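Side-chain contacts in flavin-containing monooxygenase (Allium sativum, PDB 6WPU), which probably uses bound FAD to put an oxygen atom on the sulfur of S-allyl-L-cysteine: residues V277-H280 against D281-V285; S226-D229 against I230-V234; S84-K87 against S88-T91. All coordinates share one frame; numbering follows the deposited sequence.

Interaction 1 of 3, residues V277-H280 against D281-V285; sequences VVFH and DGCSV
Val277 and Val285 form an antiparallel hydrogen-bonded pair, and the chain between them reverses through a type I turn from Phe279 to Gly282. Val277 N donates to Val285 O at 2.8 Å, and Val285 N returns a bond to Val277 O. Next to the turn, Phe279 N meets Cys283 O at 2.8 Å in a nearly straight bond (171°). Gly282 N closes the turn on Phe279 O, reaching it from above the carbonyl plane. The type I turn, the positive phi of Gly282 (94°) and these last two bonds make a G1 bulge; a side chain at Gly282 would jam against the preceding carbonyl.

Asp281 braces the bend. Its CG sits between the backbone N and the carbonyl carbon (chi1 49°), which turns OD1 back to the chain. Asp281 OD1 accepts from Cys283 N at 3.0 Å, making an Asx turn, and also lies 3.5 Å from Phe279 CB. OD2 bonds to His265 and Thr252. Replacing Asp281 with an alanine would probably leave Cys283 N without this acceptor and His265 and Thr252 without their shared one.

Phe279 supplies most of the apolar contact. At its ring edge, Phe279 CE1 lies 4.2 Å from Val285 CG1. Cys283 O is also near the ring plane, 3.4 Å from Phe279 CD1. Cys283 SG approaches obliquely, 5.5 Å from the Phe279 centroid. His265 stacks on the same ring. On the sheet face carrying Val278 and Ser284, Val278 CG2 lies alongside Ser284 OG.

The tip is held by polar bonds and the strand pair by backbone bonds and apolar contacts. One carboxylate ties the turn to a neighbouring strand, and its link to His265 would probably stabilise its negative charge.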
ATOM      1  N   VAL A 277     -24.876  18.646   7.467  1.00 46.52           N
ATOM      2  CA  VAL A 277     -23.460  18.686   7.812  1.00 44.73           C
ATOM      3  C   VAL A 277     -22.975  20.115   7.610  1.00 48.24           C
ATOM      4  O   VAL A 277     -23.194  20.702   6.545  1.00 46.87           O
ATOM      5  CB  VAL A 277     -22.638  17.703   6.960  1.00 44.72           C
ATOM      6  CG1 VAL A 277     -21.151  17.824   7.284  1.00 41.28           C
ATOM      7  CG2 VAL A 277     -23.128  16.270   7.177  1.00 43.83           C
ATOM      8  N   VAL A 278     -22.339  20.682   8.636  1.00 49.83           N
ATOM      9  CA  VAL A 278     -21.828  22.049   8.589  1.00 50.93           C
ATOM     10  C   VAL A 278     -20.310  21.977   8.512  1.00 47.63           C
ATOM     11  O   VAL A 278     -19.675  21.263   9.297  1.00 44.72           O
ATOM     12  CB  VAL A 278     -22.285  22.872   9.804  1.00 48.33           C
ATOM     13  CG1 VAL A 278     -21.970  24.364   9.603  1.00 49.20           C
ATOM     14  CG2 VAL A 278     -23.759  22.665  10.046  1.00 48.44           C
ATOM     15  N   PHE A 279     -19.738  22.661   7.535  1.00 49.72           N
ATOM     16  CA  PHE A 279     -18.295  22.694   7.398  1.00 50.91           C
ATOM     17  C   PHE A 279     -17.747  23.919   8.124  1.00 50.65           C
ATOM     18  O   PHE A 279     -18.484  24.850   8.460  1.00 52.10           O
ATOM     19  CB  PHE A 279     -17.894  22.698   5.921  1.00 46.20           C
ATOM     20  CG  PHE A 279     -18.255  21.429   5.198  1.00 45.25           C
ATOM     21  CD1 PHE A 279     -19.456  21.321   4.518  1.00 45.21           C
ATOM     22  CD2 PHE A 279     -17.395  20.329   5.219  1.00 40.55           C
ATOM     23  CE1 PHE A 279     -19.800  20.145   3.861  1.00 44.95           C
ATOM     24  CE2 PHE A 279     -17.732  19.166   4.568  1.00 45.92           C
ATOM     25  CZ  PHE A 279     -18.945  19.071   3.885  1.00 46.86           C
ATOM     26  N   HIS A 280     -16.443  23.894   8.398  1.00 56.46           N
ATOM     27  CA  HIS A 280     -15.830  25.022   9.094  1.00 58.44           C
ATOM     28  C   HIS A 280     -15.993  26.321   8.318  1.00 56.81           C
ATOM     29  O   HIS A 280     -16.128  27.388   8.925  1.00 56.40           O
ATOM     30  CB  HIS A 280     -14.353  24.755   9.355  1.00 60.51           C
ATOM     31  CG  HIS A 280     -13.595  25.982   9.756  1.00 60.50           C
ATOM     32  ND1 HIS A 280     -13.582  26.459  11.049  1.00 60.04           N
ATOM     33  CD2 HIS A 280     -12.844  26.843   9.031  1.00 60.82           C
ATOM     34  CE1 HIS A 280     -12.847  27.555  11.107  1.00 62.61           C
ATOM     35  NE2 HIS A 280     -12.389  27.811   9.894  1.00 64.36           N
ATOM     36  N   ASP A 281     -15.983  26.259   6.982  1.00 54.32           N
ATOM     37  CA  ASP A 281     -16.202  27.481   6.202  1.00 57.39           C
ATOM     38  C   ASP A 281     -17.642  27.979   6.247  1.00 61.47           C
ATOM     39  O   ASP A 281     -17.981  28.931   5.541  1.00 68.88           O
ATOM     40  CB  ASP A 281     -15.773  27.272   4.746  1.00 59.43           C
ATOM     41  CG  ASP A 281     -16.350  26.001   4.138  1.00 62.80           C
ATOM     42  OD1 ASP A 281     -17.568  25.758   4.287  1.00 57.76           O
ATOM     43  OD2 ASP A 281     -15.577  25.257   3.488  1.00 64.51           O
ATOM     44  N   GLY A 282     -18.537  27.405   7.039  1.00 58.37           N
ATOM     45  CA  GLY A 282     -19.897  27.884   7.107  1.00 56.19           C
ATOM     46  C   GLY A 282     -20.875  27.181   6.188  1.00 59.89           C
ATOM     47  O   GLY A 282     -22.087  27.322   6.378  1.00 61.10           O
ATOM     48  N   CYS A 283     -20.396  26.437   5.195  1.00 60.18           N
ATOM     49  CA  CYS A 283     -21.304  25.748   4.289  1.00 57.63           C
ATOM     50  C   CYS A 283     -22.075  24.656   5.030  1.00 53.63           C
ATOM     51  O   CYS A 283     -21.491  23.825   5.736  1.00 49.96           O
ATOM     52  CB  CYS A 283     -20.524  25.162   3.113  1.00 59.20           C
ATOM     53  SG  CYS A 283     -21.505  24.103   2.000  1.00 66.60           S
ATOM     54  N   SER A 284     -23.397  24.676   4.884  1.00 53.66           N
ATOM     55  CA  SER A 284     -24.286  23.696   5.494  1.00 50.96           C
ATOM     56  C   SER A 284     -25.075  23.011   4.390  1.00 50.98           C
ATOM     57  O   SER A 284     -25.617  23.682   3.503  1.00 53.55           O
ATOM     58  CB  SER A 284     -25.240  24.366   6.489  1.00 56.10           C
ATOM     59  OG  SER A 284     -26.073  23.416   7.126  1.00 62.31           O
ATOM     60  N   VAL A 285     -25.156  21.685   4.442  1.00 44.11           N
ATOM     61  CA  VAL A 285     -25.856  20.958   3.392  1.00 47.94           C
ATOM     62  C   VAL A 285     -26.445  19.672   3.969  1.00 43.48           C
ATOM     63  O   VAL A 285     -25.887  19.067   4.890  1.00 45.05           O
ATOM     64  CB  VAL A 285     -24.901  20.698   2.198  1.00 57.21           C
ATOM     65  CG1 VAL A 285     -23.806  19.688   2.570  1.00 45.13           C
ATOM     66  CG2 VAL A 285     -25.683  20.268   0.951  1.00 70.21           C
TER

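Interaction 2 of 3, residues S226-D229 against I230-V234; sequences SAVD and ISRDV. With SO4 (sulfate ion), chain D.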
ATOM      1  N   SER A 226      -6.028  10.410  -3.636  1.00 43.25           N
ATOM      2  CA  SER A 226      -6.985   9.317  -3.731  1.00 47.14           C
ATOM      3  C   SER A 226      -8.411   9.790  -3.412  1.00 55.47           C
ATOM      4  O   SER A 226      -9.376   9.419  -4.101  1.00 46.04           O
ATOM      5  CB  SER A 226      -6.543   8.200  -2.789  1.00 44.20           C
ATOM      6  OG  SER A 226      -7.520   7.174  -2.706  1.00 59.78           O
ATOM      7  N   ALA A 227      -8.568  10.611  -2.369  1.00 50.00           N
ATOM      8  CA  ALA A 227      -9.900  11.106  -2.040  1.00 46.28           C
ATOM      9  C   ALA A 227     -10.451  11.961  -3.175  1.00 47.37           C
ATOM     10  O   ALA A 227     -11.650  11.909  -3.478  1.00 44.18           O
ATOM     11  CB  ALA A 227      -9.866  11.882  -0.726  1.00 41.68           C
ATOM     12  N   VAL A 228      -9.582  12.715  -3.853  1.00 39.21           N
ATOM     13  CA  VAL A 228     -10.043  13.507  -4.985  1.00 44.65           C
ATOM     14  C   VAL A 228     -10.470  12.604  -6.142  1.00 41.98           C
ATOM     15  O   VAL A 228     -11.462  12.885  -6.823  1.00 42.78           O
ATOM     16  CB  VAL A 228      -8.957  14.514  -5.406  1.00 49.77           C
ATOM     17  CG1 VAL A 228      -9.457  15.384  -6.532  1.00 48.95           C
ATOM     18  CG2 VAL A 228      -8.561  15.378  -4.223  1.00 53.25           C
ATOM     19  N   ASP A 229      -9.730  11.511  -6.383  1.00 35.82           N
ATOM     20  CA  ASP A 229     -10.104  10.548  -7.421  1.00 35.95           C
ATOM     21  C   ASP A 229     -11.502   9.986  -7.176  1.00 37.81           C
ATOM     22  O   ASP A 229     -12.324   9.892  -8.095  1.00 36.82           O
ATOM     23  CB  ASP A 229      -9.096   9.380  -7.468  1.00 35.47           C
ATOM     24  CG  ASP A 229      -7.831   9.707  -8.236  1.00 51.03           C
ATOM     25  OD1 ASP A 229      -7.853  10.602  -9.107  1.00 54.92           O
ATOM     26  OD2 ASP A 229      -6.800   9.048  -7.966  1.00 60.71           O
ATOM     27  N   ILE A 230     -11.766   9.544  -5.950  1.00 33.97           N
ATOM     28  CA  ILE A 230     -13.068   8.968  -5.657  1.00 33.68           C
ATOM     29  C   ILE A 230     -14.156  10.023  -5.793  1.00 36.81           C
ATOM     30  O   ILE A 230     -15.212   9.768  -6.391  1.00 35.22           O
ATOM     31  CB  ILE A 230     -13.054   8.327  -4.261  1.00 37.29           C
ATOM     32  CG1 ILE A 230     -12.192   7.059  -4.299  1.00 41.73           C
ATOM     33  CG2 ILE A 230     -14.484   8.033  -3.806  1.00 37.58           C
ATOM     34  CD1 ILE A 230     -12.226   6.244  -3.031  1.00 35.54           C
ATOM     35  N   SER A 231     -13.898  11.235  -5.275  1.00 31.36           N
ATOM     36  CA  SER A 231     -14.844  12.343  -5.412  1.00 36.04           C
ATOM     37  C   SER A 231     -15.207  12.583  -6.868  1.00 40.25           C
ATOM     38  O   SER A 231     -16.387  12.735  -7.210  1.00 38.80           O
ATOM     39  CB  SER A 231     -14.258  13.618  -4.806  1.00 39.77           C
ATOM     40  OG  SER A 231     -13.966  13.416  -3.437  1.00 45.57           O
ATOM     41  N   ARG A 232     -14.198  12.637  -7.746  1.00 38.73           N
ATOM     42  CA  ARG A 232     -14.490  12.864  -9.158  1.00 41.95           C
ATOM     43  C   ARG A 232     -15.291  11.704  -9.744  1.00 39.87           C
ATOM     44  O   ARG A 232     -16.200  11.918 -10.557  1.00 41.79           O
ATOM     45  CB  ARG A 232     -13.191  13.082  -9.934  1.00 44.26           C
ATOM     46  CG  ARG A 232     -12.500  14.394  -9.579  1.00 50.79           C
ATOM     47  CD  ARG A 232     -11.419  14.766 -10.577  1.00 52.62           C
ATOM     48  NE  ARG A 232     -10.395  13.738 -10.644  1.00 56.99           N
ATOM     49  CZ  ARG A 232     -10.207  12.936 -11.684  1.00 57.38           C
ATOM     50  NH1 ARG A 232     -10.962  13.061 -12.776  1.00 54.55           N
ATOM     51  NH2 ARG A 232      -9.256  12.016 -11.634  1.00 54.43           N
ATOM     52  N   ASP A 233     -14.977  10.472  -9.323  1.00 35.01           N
ATOM     53  CA  ASP A 233     -15.729   9.308  -9.778  1.00 38.28           C
ATOM     54  C   ASP A 233     -17.182   9.396  -9.326  1.00 35.57           C
ATOM     55  O   ASP A 233     -18.100   9.234 -10.133  1.00 35.73           O
ATOM     56  CB  ASP A 233     -15.066   8.029  -9.251  1.00 36.89           C
ATOM     57  CG  ASP A 233     -15.425   6.799 -10.064  1.00 37.17           C
ATOM     58  OD1 ASP A 233     -15.301   6.836 -11.311  1.00 36.88           O
ATOM     59  OD2 ASP A 233     -15.805   5.776  -9.457  1.00 37.86           O
ATOM     60  N   VAL A 234     -17.398   9.671  -8.035  1.00 34.85           N
ATOM     61  CA  VAL A 234     -18.744   9.811  -7.483  1.00 35.85           C
ATOM     62  C   VAL A 234     -19.481  10.967  -8.152  1.00 39.61           C
ATOM     63  O   VAL A 234     -20.687  10.885  -8.418  1.00 37.50           O
ATOM     64  CB  VAL A 234     -18.660   9.989  -5.952  1.00 33.43           C
ATOM     65  CG1 VAL A 234     -20.002  10.413  -5.360  1.00 29.67           C
ATOM     66  CG2 VAL A 234     -18.186   8.694  -5.302  1.00 32.79           C
TER
HETATM   67  S   SO4 D 503      -9.176  10.401 -14.839  0.80 70.76           S
HETATM   68  O1  SO4 D 503     -10.478  11.068 -14.935  0.80 71.92           O
HETATM   69  O2  SO4 D 503      -8.162  11.271 -15.430  0.80 75.86           O
HETATM   70  O3  SO4 D 503      -8.831  10.183 -13.439  0.80 74.41           O
HETATM   71  O4  SO4 D 503      -9.236   9.098 -15.510  0.80 59.64           O
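Ser231 folds back on the helix and gives Ala227 O two bonds. Ser231 OG donates to Ala227 O at 2.8 Å and Ser231 N to Ala227 O at 3.0 Å, from opposite faces of the carbonyl plane. OG can reach because it stands beside its own backbone N (chi1 -59°). This side is tight: Ser231 is buried against Ile220, Val241 and Ile243. Ile230 CG1 lies 3.7 Å from Ser226 O, to which Ile230 N bonds.

The other side, where Val228, Asp229 and Arg232 are partly exposed, is held by polar bonds instead of close packing. Val228 CG1 comes no nearer than 4.4 Å to Arg232 CG. Side by side, Asp229 and Arg232 make a salt bridge, with Arg232 NH2 3.2 Å from Asp229 OD1 and the flat groups 70° apart. Asp229 OD1 also pairs with Arg437. The edge of the guanidinium grips a sulfate ion, probably from the crystallisation liquor. Arg232 NH2 reaches sulfate O3 at 2.6 Å and Arg232 NH1 reaches sulfate O1 at 3.0 Å. Arg232 NE is buried with no partner in the model. The sulfate, with Asp229, probably offsets some of the positive charge of Arg232.

Helix 225-234 is the helix of a beta-alpha-beta unit, between parallel strands 217-221 and 240-244. This is consistent with the NADPH-binding Rossmann-type domain of flavin-containing monooxygenases.

Interaction 3 of 3, residues S84-K87 against S88-T91; sequences SLYK and SLRT. With FAD (flavin-adenine dinucleotide), chain B; SO4 (sulfate ion), chain D.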
ATOM      1  N   SER A  84      -9.192  -2.915  -2.010  1.00 32.74           N
ATOM      2  CA  SER A  84      -9.863  -1.624  -1.919  1.00 34.46           C
ATOM      3  C   SER A  84     -10.052  -0.938  -3.269  1.00 35.39           C
ATOM      4  O   SER A  84     -10.499   0.211  -3.296  1.00 39.86           O
ATOM      5  CB  SER A  84      -9.066  -0.678  -1.007  1.00 37.08           C
ATOM      6  OG  SER A  84      -8.825  -1.291   0.249  1.00 43.19           O
ATOM      7  N   LEU A  85      -9.691  -1.574  -4.383  1.00 29.09           N
ATOM      8  CA  LEU A  85      -9.772  -0.876  -5.663  1.00 33.60           C
ATOM      9  C   LEU A  85     -11.223  -0.615  -6.037  1.00 34.83           C
ATOM     10  O   LEU A  85     -12.086  -1.469  -5.829  1.00 33.34           O
ATOM     11  CB  LEU A  85      -9.134  -1.691  -6.777  1.00 32.98           C
ATOM     12  CG  LEU A  85      -7.658  -2.055  -6.758  1.00 38.30           C
ATOM     13  CD1 LEU A  85      -7.355  -2.958  -7.971  1.00 35.72           C
ATOM     14  CD2 LEU A  85      -6.809  -0.820  -6.773  1.00 36.67           C
ATOM     15  N   TYR A  86     -11.486   0.555  -6.618  1.00 31.35           N
ATOM     16  CA  TYR A  86     -12.782   0.800  -7.244  1.00 32.50           C
ATOM     17  C   TYR A  86     -12.657   0.571  -8.747  1.00 35.83           C
ATOM     18  O   TYR A  86     -11.552   0.498  -9.295  1.00 34.82           O
ATOM     19  CB  TYR A  86     -13.304   2.211  -6.932  1.00 27.38           C
ATOM     20  CG  TYR A  86     -12.290   3.319  -7.135  1.00 29.26           C
ATOM     21  CD1 TYR A  86     -11.403   3.673  -6.110  1.00 30.26           C
ATOM     22  CD2 TYR A  86     -12.226   4.020  -8.338  1.00 31.76           C
ATOM     23  CE1 TYR A  86     -10.462   4.668  -6.295  1.00 29.19           C
ATOM     24  CE2 TYR A  86     -11.296   5.044  -8.525  1.00 36.96           C
ATOM     25  CZ  TYR A  86     -10.418   5.351  -7.503  1.00 35.96           C
ATOM     26  OH  TYR A  86      -9.497   6.344  -7.671  1.00 49.26           O
ATOM     27  N   LYS A  87     -13.803   0.434  -9.413  1.00 34.87           N
ATOM     28  CA  LYS A  87     -13.785  -0.158 -10.749  1.00 39.86           C
ATOM     29  C   LYS A  87     -13.031   0.709 -11.758  1.00 39.36           C
ATOM     30  O   LYS A  87     -12.329   0.184 -12.631  1.00 38.94           O
ATOM     31  CB  LYS A  87     -15.209  -0.425 -11.229  1.00 33.58           C
ATOM     32  CG  LYS A  87     -15.277  -1.071 -12.619  1.00 41.14           C
ATOM     33  CD  LYS A  87     -16.715  -1.482 -12.946  1.00 52.02           C
ATOM     34  CE  LYS A  87     -16.891  -1.950 -14.378  1.00 61.83           C
ATOM     35  NZ  LYS A  87     -17.081  -0.796 -15.318  1.00 68.17           N
ATOM     36  N   SER A  88     -13.161   2.029 -11.669  1.00 35.73           N
ATOM     37  CA  SER A  88     -12.530   2.897 -12.663  1.00 37.98           C
ATOM     38  C   SER A  88     -11.084   3.254 -12.330  1.00 37.22           C
ATOM     39  O   SER A  88     -10.470   4.014 -13.085  1.00 36.50           O
ATOM     40  CB  SER A  88     -13.334   4.190 -12.839  1.00 36.04           C
ATOM     41  OG  SER A  88     -13.324   4.913 -11.629  1.00 36.85           O
ATOM     42  N   LEU A  89     -10.522   2.725 -11.241  1.00 35.21           N
ATOM     43  CA  LEU A  89      -9.216   3.181 -10.783  1.00 36.70           C
ATOM     44  C   LEU A  89      -8.164   3.034 -11.878  1.00 36.80           C
ATOM     45  O   LEU A  89      -8.081   2.004 -12.547  1.00 33.78           O
ATOM     46  CB  LEU A  89      -8.786   2.414  -9.531  1.00 31.80           C
ATOM     47  CG  LEU A  89      -7.441   2.859  -8.942  1.00 37.98           C
ATOM     48  CD1 LEU A  89      -7.479   2.887  -7.406  1.00 31.79           C
ATOM     49  CD2 LEU A  89      -6.248   1.975  -9.467  1.00 33.24           C
ATOM     50  N   ARG A  90      -7.396   4.100 -12.071  1.00 32.67           N
ATOM     51  CA  ARG A  90      -6.166   4.134 -12.844  1.00 38.37           C
ATOM     52  C   ARG A  90      -4.989   4.423 -11.913  1.00 41.58           C
ATOM     53  O   ARG A  90      -5.164   4.938 -10.802  1.00 32.32           O
ATOM     54  CB  ARG A  90      -6.233   5.202 -13.943  1.00 37.27           C
ATOM     55  CG  ARG A  90      -7.317   4.983 -14.979  1.00 37.06           C
ATOM     56  CD  ARG A  90      -7.535   6.231 -15.820  1.00 41.80           C
ATOM     57  NE  ARG A  90      -6.392   6.517 -16.676  1.00 42.26           N
ATOM     58  CZ  ARG A  90      -6.296   7.578 -17.466  1.00 41.95           C
ATOM     59  NH1 ARG A  90      -7.284   8.474 -17.502  1.00 42.82           N
ATOM     60  NH2 ARG A  90      -5.201   7.753 -18.211  1.00 40.99           N
ATOM     61  N   THR A  91      -3.780   4.072 -12.367  1.00 40.92           N
ATOM     62  CA  THR A  91      -2.599   4.294 -11.538  1.00 40.46           C
ATOM     63  C   THR A  91      -2.428   5.787 -11.275  1.00 42.10           C
ATOM     64  O   THR A  91      -2.784   6.628 -12.106  1.00 36.13           O
ATOM     65  CB  THR A  91      -1.327   3.713 -12.197  1.00 40.29           C
ATOM     66  OG1 THR A  91      -0.952   4.469 -13.365  1.00 36.69           O
ATOM     67  CG2 THR A  91      -1.534   2.261 -12.591  1.00 35.80           C
TER
HETATM   68  PA  FAD B 501      -1.222  -6.457  -1.149  1.00 31.96           P
HETATM   69  O1A FAD B 501      -1.494  -6.066  -2.602  1.00 27.94           O
HETATM   70  O2A FAD B 501      -2.192  -6.178  -0.115  1.00 25.37           O
HETATM   71  O5B FAD B 501      -1.038  -7.949  -0.977  1.00 34.12           O
HETATM   72  C5B FAD B 501      -0.976  -8.688   0.237  1.00 31.17           C
HETATM   73  C4B FAD B 501      -1.335 -10.171  -0.005  1.00 31.74           C
HETATM   74  O4B FAD B 501      -1.183 -10.986   1.124  1.00 30.96           O
HETATM   75  C3B FAD B 501      -2.744 -10.358  -0.500  1.00 34.37           C
HETATM   76  O3B FAD B 501      -2.766 -11.129  -1.656  1.00 34.74           O
HETATM   77  C2B FAD B 501      -3.438 -11.072   0.605  1.00 35.74           C
HETATM   78  O2B FAD B 501      -4.444 -11.914   0.169  1.00 32.34           O
HETATM   79  C1B FAD B 501      -2.297 -11.832   1.215  1.00 31.34           C
HETATM   80  N9A FAD B 501      -2.488 -12.163   2.608  1.00 32.86           N
HETATM   81  C8A FAD B 501      -2.888 -11.278   3.603  1.00 35.37           C
HETATM   82  N7A FAD B 501      -2.966 -11.920   4.775  1.00 33.29           N
HETATM   83  C5A FAD B 501      -2.641 -13.267   4.592  1.00 35.91           C
HETATM   84  C6A FAD B 501      -2.567 -14.379   5.427  1.00 30.52           C
HETATM   85  N6A FAD B 501      -2.857 -14.280   6.838  1.00 29.53           N
HETATM   86  N1A FAD B 501      -2.189 -15.567   4.922  1.00 33.72           N
HETATM   87  C2A FAD B 501      -1.908 -15.723   3.603  1.00 30.90           C
HETATM   88  N3A FAD B 501      -1.971 -14.674   2.749  1.00 29.23           N
HETATM   89  C4A FAD B 501      -2.332 -13.444   3.209  1.00 31.42           C
HETATM   90  N1  FAD B 501       0.963   1.537  -6.096  1.00 31.60           N
HETATM   91  C2  FAD B 501       1.459   1.849  -7.411  1.00 35.09           C
HETATM   92  O2  FAD B 501       2.705   1.476  -7.775  1.00 44.49           O
HETATM   93  N3  FAD B 501       0.716   2.621  -8.276  1.00 42.76           N
HETATM   94  C4  FAD B 501      -0.551   3.037  -7.925  1.00 35.31           C
HETATM   95  O4  FAD B 501      -1.313   3.785  -8.761  1.00 40.92           O
HETATM   96  C4X FAD B 501      -1.192   2.543  -6.691  1.00 39.36           C
HETATM   97  N5  FAD B 501      -2.544   2.768  -6.463  1.00 37.80           N
HETATM   98  C5X FAD B 501      -3.132   2.256  -5.311  1.00 38.63           C
HETATM   99  C6  FAD B 501      -4.494   2.495  -5.074  1.00 35.07           C
HETATM  100  C7  FAD B 501      -5.083   1.970  -3.929  1.00 38.98           C
HETATM  101  C7M FAD B 501      -6.543   2.242  -3.680  1.00 35.51           C
HETATM  102  C8  FAD B 501      -4.334   1.222  -3.024  1.00 40.64           C
HETATM  103  C8M FAD B 501      -4.939   0.655  -1.779  1.00 38.15           C
HETATM  104  C9  FAD B 501      -2.975   0.986  -3.256  1.00 34.96           C
HETATM  105  C9A FAD B 501      -2.375   1.501  -4.396  1.00 35.51           C
HETATM  106  N10 FAD B 501      -0.983   1.244  -4.643  1.00 33.75           N
HETATM  107  C10 FAD B 501      -0.379   1.757  -5.798  1.00 31.05           C
HETATM  108  C1' FAD B 501      -0.181   0.493  -3.663  1.00 38.84           C
HETATM  109  C2' FAD B 501      -0.290  -1.016  -3.609  1.00 42.88           C
HETATM  110  O2' FAD B 501      -0.561  -1.385  -2.320  1.00 56.56           O
HETATM  111  C3' FAD B 501       1.084  -1.532  -3.971  1.00 44.39           C
HETATM  112  O3' FAD B 501       1.159  -1.274  -5.320  1.00 53.07           O
HETATM  113  C4' FAD B 501       1.314  -3.022  -3.744  1.00 43.47           C
HETATM  114  O4' FAD B 501       0.248  -3.696  -4.305  1.00 43.29           O
HETATM  115  C5' FAD B 501       1.545  -3.468  -2.296  1.00 39.46           C
HETATM  116  O5' FAD B 501       1.347  -4.850  -2.370  1.00 39.25           O
HETATM  117  P   FAD B 501       1.469  -5.947  -1.233  1.00 32.72           P
HETATM  118  O1P FAD B 501       1.973  -7.325  -1.806  1.00 35.17           O
HETATM  119  O2P FAD B 501       2.309  -5.247  -0.093  1.00 29.17           O
HETATM  120  O3P FAD B 501      -0.004  -5.855  -0.505  1.00 31.39           O
HETATM  121  S   SO4 D 503      -9.176  10.401 -14.839  0.80 70.76           S
HETATM  122  O1  SO4 D 503     -10.478  11.068 -14.935  0.80 71.92           O
HETATM  123  O2  SO4 D 503      -8.162  11.271 -15.430  0.80 75.86           O
HETATM  124  O3  SO4 D 503      -8.831  10.183 -13.439  0.80 74.41           O
HETATM  125  O4  SO4 D 503      -9.236   9.098 -15.510  0.80 59.64           O
HETATM  126  O   HOH W   1      -9.719   1.039 -14.468  1.00 40.92           O
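A water joins Lys87 to Leu89, donating to Leu89 O at 2.7 Å and weakly to Lys87 O. His120 bonds to the same Lys87 oxygen. The backbone makes a type I turn from Tyr86 to Leu89, closed by Leu89 N donating to Tyr86 O at 3.1 Å.

Leu89 CG lies anti to the backbone N (chi1 -178°), which leaves CB over the ring of Tyr86 and carries the methyls on toward Leu85 and the flavin. Leu89 CB sits over one face, offset toward the rim, in a CH-pi contact 3.9 Å from the Tyr86 centroid. Leu89 CD1 reaches Tyr86 CE1 at 3.6 Å and Leu85 CD2 at 3.8 Å. Leu89 CD1 also lies 3.8 Å from C6 of the flavin, wedged between tyrosine and cofactor. Ser88 OG meets the Tyr86 ring at its edge and bonds to Asp233. Thr91 CA sits 3.1 Å from flavin O4. Arg90 NH1 bonds to sulfate O4 at 2.9 Å, and NH2 pairs with Asp438.

This loop runs between strand 47-52 and helix 95-98. Tyr86 packs on helix 225-234, while Leu85 and Leu89 touch His120 at the start of helix 120-133.

In the fold
Interactions 2 and 3 touch, with centres about 10 Å apart. Ser88 OG lies 2.8 Å from Asp233 OD1. Tyr86 OH lies 3.1 Å from Asp229 CB, and Tyr86 CE1 lies 3.6 Å from Ile230 CG1. The shared sulfate also bridges the two. Interaction 3 lines the FAD pocket through Leu89 and Thr91, and the Ser226 side chain of interaction 2 is about 5 Å from the cofactor. Interaction 1 is remote, its centre about 20 Å from that of interaction 2 and about 29 Å from that of interaction 3. Its hairpin extends the mixed sheet that helix 225-234 packs against.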